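Local atomic coordinates of cytochrome C (Marichromatium purpuratum 984, PDB entry 5LO9), a protein that probably oxidises thiosulfate to tetrathionate, and may run the reverse reduction, passing electrons through a series of covalently bound c-type hemes. Residues F331-D339 / R428-M436. Residues are numbered along the deposited sequence; the frame is centred on the assembly and turned at random.
Sequences FRYSMNAQD and RSYNWGAGM. With HEC (heme c), chain E; THJ (thiosulfate), chain J; EDO (1,2-ethanediol), chain V.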
ATOM      1  N   PHE A 331      -8.060 -13.073  -7.525  1.00 44.43           N
ATOM      2  CA  PHE A 331      -9.354 -13.684  -7.236  1.00 43.50           C
ATOM      3  C   PHE A 331     -10.112 -13.918  -8.528  1.00 41.42           C
ATOM      4  O   PHE A 331     -10.786 -14.939  -8.678  1.00 38.82           O
ATOM      5  CB  PHE A 331     -10.178 -12.821  -6.279  1.00 39.71           C
ATOM      6  CG  PHE A 331      -9.945 -13.104  -4.805  1.00 28.69           C
ATOM      7  CD1 PHE A 331     -10.672 -14.078  -4.158  1.00 35.08           C
ATOM      8  CD2 PHE A 331      -9.040 -12.362  -4.063  1.00 33.84           C
ATOM      9  CE1 PHE A 331     -10.485 -14.341  -2.800  1.00 36.11           C
ATOM     10  CE2 PHE A 331      -8.850 -12.614  -2.694  1.00 36.46           C
ATOM     11  CZ  PHE A 331      -9.564 -13.600  -2.070  1.00 32.97           C
ATOM     12  N   ARG A 332      -9.988 -12.993  -9.483  1.00 37.56           N
ATOM     13  CA  ARG A 332     -10.738 -13.110 -10.729  1.00 39.89           C
ATOM     14  C   ARG A 332     -10.257 -14.295 -11.555  1.00 37.29           C
ATOM     15  O   ARG A 332     -11.056 -14.949 -12.220  1.00 39.17           O
ATOM     16  CB  ARG A 332     -10.642 -11.814 -11.543  1.00 43.77           C
ATOM     17  CG  ARG A 332     -11.506 -11.837 -12.799  1.00 55.58           C
ATOM     18  CD  ARG A 332     -11.825 -10.473 -13.449  1.00 64.20           C
ATOM     19  NE  ARG A 332     -13.116 -10.549 -14.176  1.00 81.27           N
ATOM     20  CZ  ARG A 332     -13.389 -10.035 -15.391  1.00 69.88           C
ATOM     21  NH1 ARG A 332     -12.473  -9.367 -16.085  1.00 56.60           N
ATOM     22  NH2 ARG A 332     -14.612 -10.184 -15.921  1.00 60.89           N
ATOM     23  N   TYR A 333      -8.962 -14.584 -11.546  1.00 39.68           N
ATOM     24  CA  TYR A 333      -8.404 -15.572 -12.462  1.00 39.79           C
ATOM     25  C   TYR A 333      -7.929 -16.823 -11.734  1.00 41.13           C
ATOM     26  O   TYR A 333      -8.425 -17.909 -12.017  1.00 43.02           O
ATOM     27  CB  TYR A 333      -7.268 -14.972 -13.280  1.00 38.11           C
ATOM     28  CG  TYR A 333      -7.690 -13.763 -14.090  1.00 43.40           C
ATOM     29  CD1 TYR A 333      -8.648 -13.867 -15.068  1.00 49.40           C
ATOM     30  CD2 TYR A 333      -7.149 -12.505 -13.857  1.00 47.90           C
ATOM     31  CE1 TYR A 333      -9.065 -12.743 -15.806  1.00 56.69           C
ATOM     32  CE2 TYR A 333      -7.554 -11.406 -14.588  1.00 50.91           C
ATOM     33  CZ  TYR A 333      -8.516 -11.526 -15.550  1.00 47.36           C
ATOM     34  OH  TYR A 333      -8.916 -10.442 -16.276  1.00 41.75           O
ATOM     35  N   SER A 334      -6.984 -16.720 -10.800  1.00 37.33           N
ATOM     36  CA  SER A 334      -6.513 -17.929 -10.127  1.00 37.28           C
ATOM     37  C   SER A 334      -7.565 -18.555  -9.207  1.00 37.52           C
ATOM     38  O   SER A 334      -7.553 -19.778  -9.022  1.00 42.76           O
ATOM     39  CB  SER A 334      -5.243 -17.649  -9.326  1.00 40.50           C
ATOM     40  OG  SER A 334      -4.212 -17.154 -10.153  1.00 42.99           O
ATOM     41  N   MET A 335      -8.433 -17.758  -8.578  1.00 36.71           N
ATOM     42  CA  MET A 335      -9.511 -18.273  -7.728  1.00 35.47           C
ATOM     43  C   MET A 335     -10.866 -18.361  -8.440  1.00 40.29           C
ATOM     44  O   MET A 335     -11.864 -18.732  -7.810  1.00 37.31           O
ATOM     45  CB  MET A 335      -9.660 -17.391  -6.478  1.00 32.16           C
ATOM     46  CG  MET A 335      -8.339 -16.917  -5.901  1.00 37.06           C
ATOM     47  SD  MET A 335      -7.157 -18.215  -5.388  1.00 41.08           S
ATOM     48  CE  MET A 335      -8.127 -19.050  -4.111  1.00 32.32           C
ATOM     49  N   ASN A 336     -10.941 -17.980  -9.716  1.00 41.21           N
ATOM     50  CA  ASN A 336     -12.131 -18.206 -10.541  1.00 42.92           C
ATOM     51  C   ASN A 336     -13.415 -17.665  -9.902  1.00 43.15           C
ATOM     52  O   ASN A 336     -14.427 -18.362  -9.794  1.00 40.37           O
ATOM     53  CB  ASN A 336     -12.274 -19.687 -10.813  1.00 42.59           C
ATOM     54  CG  ASN A 336     -13.210 -19.953 -11.913  1.00 43.68           C
ATOM     55  OD1 ASN A 336     -13.193 -19.250 -12.924  1.00 42.90           O
ATOM     56  ND2 ASN A 336     -14.027 -20.995 -11.758  1.00 47.16           N
ATOM     57  N   ALA A 337     -13.386 -16.384  -9.521  1.00 43.58           N
ATOM     58  CA  ALA A 337     -14.453 -15.833  -8.693  1.00 39.26           C
ATOM     59  C   ALA A 337     -15.786 -15.813  -9.415  1.00 41.41           C
ATOM     60  O   ALA A 337     -16.835 -15.793  -8.760  1.00 35.28           O
ATOM     61  CB  ALA A 337     -14.083 -14.428  -8.238  1.00 37.63           C
ATOM     62  N   GLN A 338     -15.772 -15.823 -10.749  1.00 41.40           N
ATOM     63  CA  GLN A 338     -17.022 -15.836 -11.496  1.00 36.41           C
ATOM     64  C   GLN A 338     -17.882 -17.043 -11.120  1.00 41.79           C
ATOM     65  O   GLN A 338     -19.114 -16.954 -11.108  1.00 45.74           O
ATOM     66  CB  GLN A 338     -16.724 -15.853 -12.990  1.00 40.67           C
ATOM     67  CG  GLN A 338     -16.003 -17.129 -13.473  1.00 42.44           C
ATOM     68  CD  GLN A 338     -15.554 -17.016 -14.918  1.00 45.75           C
ATOM     69  OE1 GLN A 338     -16.051 -16.165 -15.663  1.00 46.55           O
ATOM     70  NE2 GLN A 338     -14.547 -17.821 -15.302  1.00 46.50           N
ATOM     71  N   ASP A 339     -17.261 -18.177 -10.811  1.00 45.31           N
ATOM     72  CA  ASP A 339     -18.008 -19.368 -10.441  1.00 41.13           C
ATOM     73  C   ASP A 339     -18.112 -19.497  -8.946  1.00 38.02           C
ATOM     74  O   ASP A 339     -18.386 -20.579  -8.433  1.00 43.29           O
ATOM     75  CB  ASP A 339     -17.369 -20.632 -11.022  1.00 40.42           C
ATOM     76  CG  ASP A 339     -17.427 -20.662 -12.517  1.00 50.59           C
ATOM     77  OD1 ASP A 339     -18.411 -20.104 -13.055  1.00 61.87           O
ATOM     78  OD2 ASP A 339     -16.488 -21.203 -13.155  1.00 60.79           O
ATOM     79  N   ARG A 428     -12.065 -27.487 -11.209  1.00 38.97           N
ATOM     80  CA  ARG A 428     -11.702 -26.951  -9.903  1.00 37.78           C
ATOM     81  C   ARG A 428     -10.280 -26.382  -9.864  1.00 34.83           C
ATOM     82  O   ARG A 428      -9.741 -26.142  -8.779  1.00 37.98           O
ATOM     83  CB  ARG A 428     -11.868 -28.027  -8.841  1.00 34.08           C
ATOM     84  CG  ARG A 428     -13.144 -28.787  -8.970  1.00 35.84           C
ATOM     85  CD  ARG A 428     -14.333 -27.940  -8.795  1.00 45.80           C
ATOM     86  NE  ARG A 428     -14.401 -27.364  -7.474  1.00 55.39           N
ATOM     87  CZ  ARG A 428     -15.075 -26.255  -7.216  1.00 58.24           C
ATOM     88  NH1 ARG A 428     -15.712 -25.640  -8.210  1.00 61.13           N
ATOM     89  NH2 ARG A 428     -15.100 -25.761  -5.984  1.00 57.64           N
ATOM     90  N   SER A 429      -9.675 -26.139 -11.020  1.00 31.50           N
ATOM     91  CA  SER A 429      -8.351 -25.552 -11.099  1.00 33.83           C
ATOM     92  C   SER A 429      -8.456 -24.058 -11.418  1.00 32.05           C
ATOM     93  O   SER A 429      -9.535 -23.494 -11.546  1.00 33.75           O
ATOM     94  CB  SER A 429      -7.549 -26.301 -12.157  1.00 36.56           C
ATOM     95  OG  SER A 429      -6.232 -25.833 -12.233  1.00 39.98           O
ATOM     96  N   TYR A 430      -7.314 -23.405 -11.538  1.00 36.83           N
ATOM     97  CA  TYR A 430      -7.296 -22.017 -11.975  1.00 36.07           C
ATOM     98  C   TYR A 430      -7.842 -21.911 -13.389  1.00 40.34           C
ATOM     99  O   TYR A 430      -7.770 -22.868 -14.172  1.00 36.99           O
ATOM    100  CB  TYR A 430      -5.873 -21.460 -11.927  1.00 39.98           C
ATOM    101  CG  TYR A 430      -4.804 -22.324 -12.589  1.00 32.37           C
ATOM    102  CD1 TYR A 430      -4.542 -22.219 -13.966  1.00 38.01           C
ATOM    103  CD2 TYR A 430      -4.060 -23.224 -11.847  1.00 35.69           C
ATOM    104  CE1 TYR A 430      -3.568 -22.980 -14.580  1.00 34.20           C
ATOM    105  CE2 TYR A 430      -3.047 -24.011 -12.459  1.00 43.04           C
ATOM    106  CZ  TYR A 430      -2.819 -23.873 -13.820  1.00 39.31           C
ATOM    107  OH  TYR A 430      -1.850 -24.611 -14.437  1.00 34.28           O
ATOM    108  N   ASN A 431      -8.375 -20.725 -13.732  1.00 37.73           N
ATOM    109  CA  ASN A 431      -9.073 -20.601 -15.006  1.00 43.14           C
ATOM    110  C   ASN A 431      -8.108 -20.124 -16.099  1.00 41.37           C
ATOM    111  O   ASN A 431      -6.910 -19.925 -15.870  1.00 33.95           O
ATOM    112  CB  ASN A 431     -10.354 -19.734 -14.864  1.00 42.21           C
ATOM    113  CG  ASN A 431     -10.117 -18.200 -14.722  1.00 44.64           C
ATOM    114  OD1 ASN A 431      -9.166 -17.600 -15.271  1.00 38.15           O
ATOM    115  ND2 ASN A 431     -11.068 -17.556 -14.030  1.00 36.23           N
ATOM    116  N   TRP A 432      -8.643 -19.974 -17.319  1.00 38.43           N
ATOM    117  CA  TRP A 432      -7.822 -19.758 -18.505  1.00 43.11           C
ATOM    118  C   TRP A 432      -7.221 -18.362 -18.559  1.00 46.64           C
ATOM    119  O   TRP A 432      -6.399 -18.091 -19.448  1.00 40.40           O
ATOM    120  CB  TRP A 432      -8.646 -19.991 -19.773  1.00 42.12           C
ATOM    121  CG  TRP A 432      -8.682 -21.410 -20.288  1.00 41.51           C
ATOM    122  CD1 TRP A 432      -9.749 -22.271 -20.270  1.00 39.49           C
ATOM    123  CD2 TRP A 432      -7.619 -22.110 -20.916  1.00 39.36           C
ATOM    124  NE1 TRP A 432      -9.408 -23.464 -20.854  1.00 40.15           N
ATOM    125  CE2 TRP A 432      -8.103 -23.389 -21.260  1.00 45.80           C
ATOM    126  CE3 TRP A 432      -6.306 -21.785 -21.224  1.00 39.27           C
ATOM    127  CZ2 TRP A 432      -7.305 -24.342 -21.878  1.00 46.12           C
ATOM    128  CZ3 TRP A 432      -5.518 -22.728 -21.846  1.00 40.88           C
ATOM    129  CH2 TRP A 432      -6.018 -23.991 -22.165  1.00 42.30           C
ATOM    130  N   GLY A 433      -7.607 -17.481 -17.640  1.00 45.03           N
ATOM    131  CA  GLY A 433      -7.008 -16.172 -17.587  1.00 40.11           C
ATOM    132  C   GLY A 433      -5.876 -16.081 -16.599  1.00 37.74           C
ATOM    133  O   GLY A 433      -5.164 -15.077 -16.577  1.00 45.74           O
ATOM    134  N   ALA A 434      -5.685 -17.115 -15.781  1.00 47.25           N
ATOM    135  CA  ALA A 434      -4.654 -17.073 -14.742  1.00 41.31           C
ATOM    136  C   ALA A 434      -3.264 -17.227 -15.342  1.00 42.11           C
ATOM    137  O   ALA A 434      -3.063 -17.974 -16.308  1.00 47.62           O
ATOM    138  CB  ALA A 434      -4.868 -18.168 -13.696  1.00 41.77           C
ATOM    139  N   GLY A 435      -2.312 -16.483 -14.776  1.00 43.15           N
ATOM    140  CA  GLY A 435      -0.947 -16.514 -15.251  1.00 37.61           C
ATOM    141  C   GLY A 435      -0.360 -17.907 -15.307  1.00 43.03           C
ATOM    142  O   GLY A 435       0.476 -18.196 -16.178  1.00 44.74           O
ATOM    143  N   MET A 436      -0.745 -18.774 -14.359  1.00 33.74           N
ATOM    144  CA  MET A 436      -0.244 -20.146 -14.325  1.00 42.06           C
ATOM    145  C   MET A 436      -0.680 -20.988 -15.541  1.00 44.97           C
ATOM    146  O   MET A 436      -0.094 -22.050 -15.782  1.00 47.57           O
ATOM    147  CB  MET A 436      -0.710 -20.821 -13.019  1.00 41.20           C
ATOM    148  CG  MET A 436       0.016 -22.124 -12.668  1.00 43.18           C
ATOM    149  SD  MET A 436       1.815 -21.872 -12.321  1.00 38.23           S
ATOM    150  CE  MET A 436       1.777 -21.354 -10.579  1.00 36.33           C
TER
HETATM  151 FE   HEC E1003      -0.865 -14.996  -7.119  1.00 47.04          FE
HETATM  152  CHA HEC E1003       1.507 -12.976  -8.743  1.00 38.93           C
HETATM  153  CHB HEC E1003      -1.300 -12.554  -4.648  1.00 32.99           C
HETATM  154  CHC HEC E1003      -3.437 -16.914  -5.645  1.00 34.12           C
HETATM  155  CHD HEC E1003      -0.150 -17.560  -9.295  1.00 34.97           C
HETATM  156  NA  HEC E1003      -0.032 -13.120  -6.772  1.00 36.84           N
HETATM  157  C1A HEC E1003       0.868 -12.501  -7.528  1.00 39.05           C
HETATM  158  C2A HEC E1003       1.245 -11.165  -7.019  1.00 37.41           C
HETATM  159  C3A HEC E1003       0.437 -11.036  -5.818  1.00 31.77           C
HETATM  160  C4A HEC E1003      -0.330 -12.304  -5.746  1.00 34.84           C
HETATM  161  CMA HEC E1003       0.427  -9.887  -4.876  1.00 35.49           C
HETATM  162  CAA HEC E1003       2.261 -10.212  -7.596  1.00 39.57           C
HETATM  163  CBA HEC E1003       3.658 -10.772  -7.351  1.00 33.86           C
HETATM  164  CGA HEC E1003       4.736  -9.789  -7.774  1.00 37.48           C
HETATM  165  O1A HEC E1003       5.884  -9.976  -7.312  1.00 28.28           O
HETATM  166  O2A HEC E1003       4.463  -8.846  -8.577  1.00 37.06           O
HETATM  167  NB  HEC E1003      -2.135 -14.798  -5.474  1.00 37.14           N
HETATM  168  C1B HEC E1003      -2.146 -13.753  -4.619  1.00 37.08           C
HETATM  169  C2B HEC E1003      -3.162 -13.882  -3.570  1.00 30.60           C
HETATM  170  C3B HEC E1003      -3.793 -15.159  -3.870  1.00 34.52           C
HETATM  171  C4B HEC E1003      -3.086 -15.630  -5.075  1.00 31.80           C
HETATM  172  CMB HEC E1003      -3.444 -12.949  -2.447  1.00 38.33           C
HETATM  173  CAB HEC E1003      -4.919 -15.802  -3.127  1.00 36.16           C
HETATM  174  CBB HEC E1003      -6.143 -14.899  -3.273  1.00 34.73           C
HETATM  175  NC  HEC E1003      -1.668 -16.899  -7.426  1.00 43.70           N
HETATM  176  C1C HEC E1003      -2.656 -17.495  -6.740  1.00 36.97           C
HETATM  177  C2C HEC E1003      -2.907 -18.889  -7.174  1.00 31.13           C
HETATM  178  C3C HEC E1003      -1.935 -19.070  -8.265  1.00 35.17           C
HETATM  179  C4C HEC E1003      -1.217 -17.776  -8.315  1.00 32.01           C
HETATM  180  CMC HEC E1003      -3.938 -19.835  -6.613  1.00 36.56           C
HETATM  181  CAC HEC E1003      -1.632 -20.287  -9.120  1.00 36.03           C
HETATM  182  CBC HEC E1003      -2.873 -20.861  -9.726  1.00 43.66           C
HETATM  183  ND  HEC E1003       0.437 -15.201  -8.735  1.00 43.60           N
HETATM  184  C1D HEC E1003       0.563 -16.296  -9.469  1.00 36.72           C
HETATM  185  C2D HEC E1003       1.571 -16.156 -10.535  1.00 40.61           C
HETATM  186  C3D HEC E1003       2.088 -14.782 -10.406  1.00 40.88           C
HETATM  187  C4D HEC E1003       1.286 -14.303  -9.247  1.00 42.11           C
HETATM  188  CMD HEC E1003       1.914 -17.221 -11.519  1.00 46.59           C
HETATM  189  CAD HEC E1003       3.150 -14.051 -11.208  1.00 45.00           C
HETATM  190  CBD HEC E1003       2.892 -13.962 -12.728  1.00 69.31           C
HETATM  191  CGD HEC E1003       1.644 -13.198 -13.216  1.00 84.74           C
HETATM  192  O1D HEC E1003       0.477 -13.444 -12.782  1.00 78.31           O
HETATM  193  O2D HEC E1003       1.811 -12.330 -14.115  1.00 93.03           O
HETATM  194  S1  THJ J1008      -3.045 -13.710 -11.422  0.66106.64           S
HETATM  195  O1  THJ J1008      -3.653 -12.342 -11.556  0.66 68.92           O
HETATM  196  O2  THJ J1008      -2.008 -13.949 -12.480  0.66 63.64           O
HETATM  197  O3  THJ J1008      -4.114 -14.705 -11.676  0.66 62.33           O
HETATM  198  S2  THJ J1008      -2.428 -14.001  -9.703  0.66 58.58           S
HETATM  199  C1  EDO V1020     -23.662 -15.982  -9.890  1.00 71.08           C
HETATM  200  O1  EDO V1020     -24.596 -15.605  -8.865  1.00 64.48           O
HETATM  201  C2  EDO V1020     -22.809 -17.146  -9.393  1.00 68.05           C
HETATM  202  O2  EDO V1020     -21.937 -17.613 -10.433  1.00 57.59           O
HETATM  203  O   HOH W   1      -2.155 -17.726 -11.810  1.00 39.06           O
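Asn431 reaches across to the chain leaving helix 323-332 with both its amide and its backbone. Asn431 ND2 donates to Asn336 OD1 at 2.9 Å in a nearly straight bond (173°), with the acceptor in the Asn431 amide plane, although the two amides stand 84° apart. Asn431 ND2 also donates to Arg332 O at 3.2 Å, in that carbonyl's plane and on a lone pair, while Asn431 N donates to Tyr333 O. A chi1 of 74° sets CG of Asn431 between its backbone N and carbonyl carbon, and the turn of the amide about chi2 then brings Asn431 OD1 to Gly433 N at 2.8 Å, closing an Asx turn. Asn431 OD1 also lies at the edge of the Tyr333 ring, in its plane, 3.8 Å from Tyr333 CD1. Asn336 OD1 takes a second bond from Gln338 NE2, which also donates to Gln477 O, while Asn336 ND2 donates to Asp339 OD2, so the receiving amide is held at both ends. A leucine in place of Asn431 would probably leave Arg332 O and Gly433 N without these side-chain partners and Asn336 OD1 with one donor fewer. Nearer the heme, Tyr333 CB packs 4.0 Å from Ala434 CB, and Gly433 O lies over one face of the ring. Ser334 OG donates to thiosulfate O3 at 2.9 Å, and Gly435 N adds a weak bond to O2. The paired loops thus form one wall of the thiosulfate pocket beside heme c, consistent with the active site of a thiosulfate dehydrogenase.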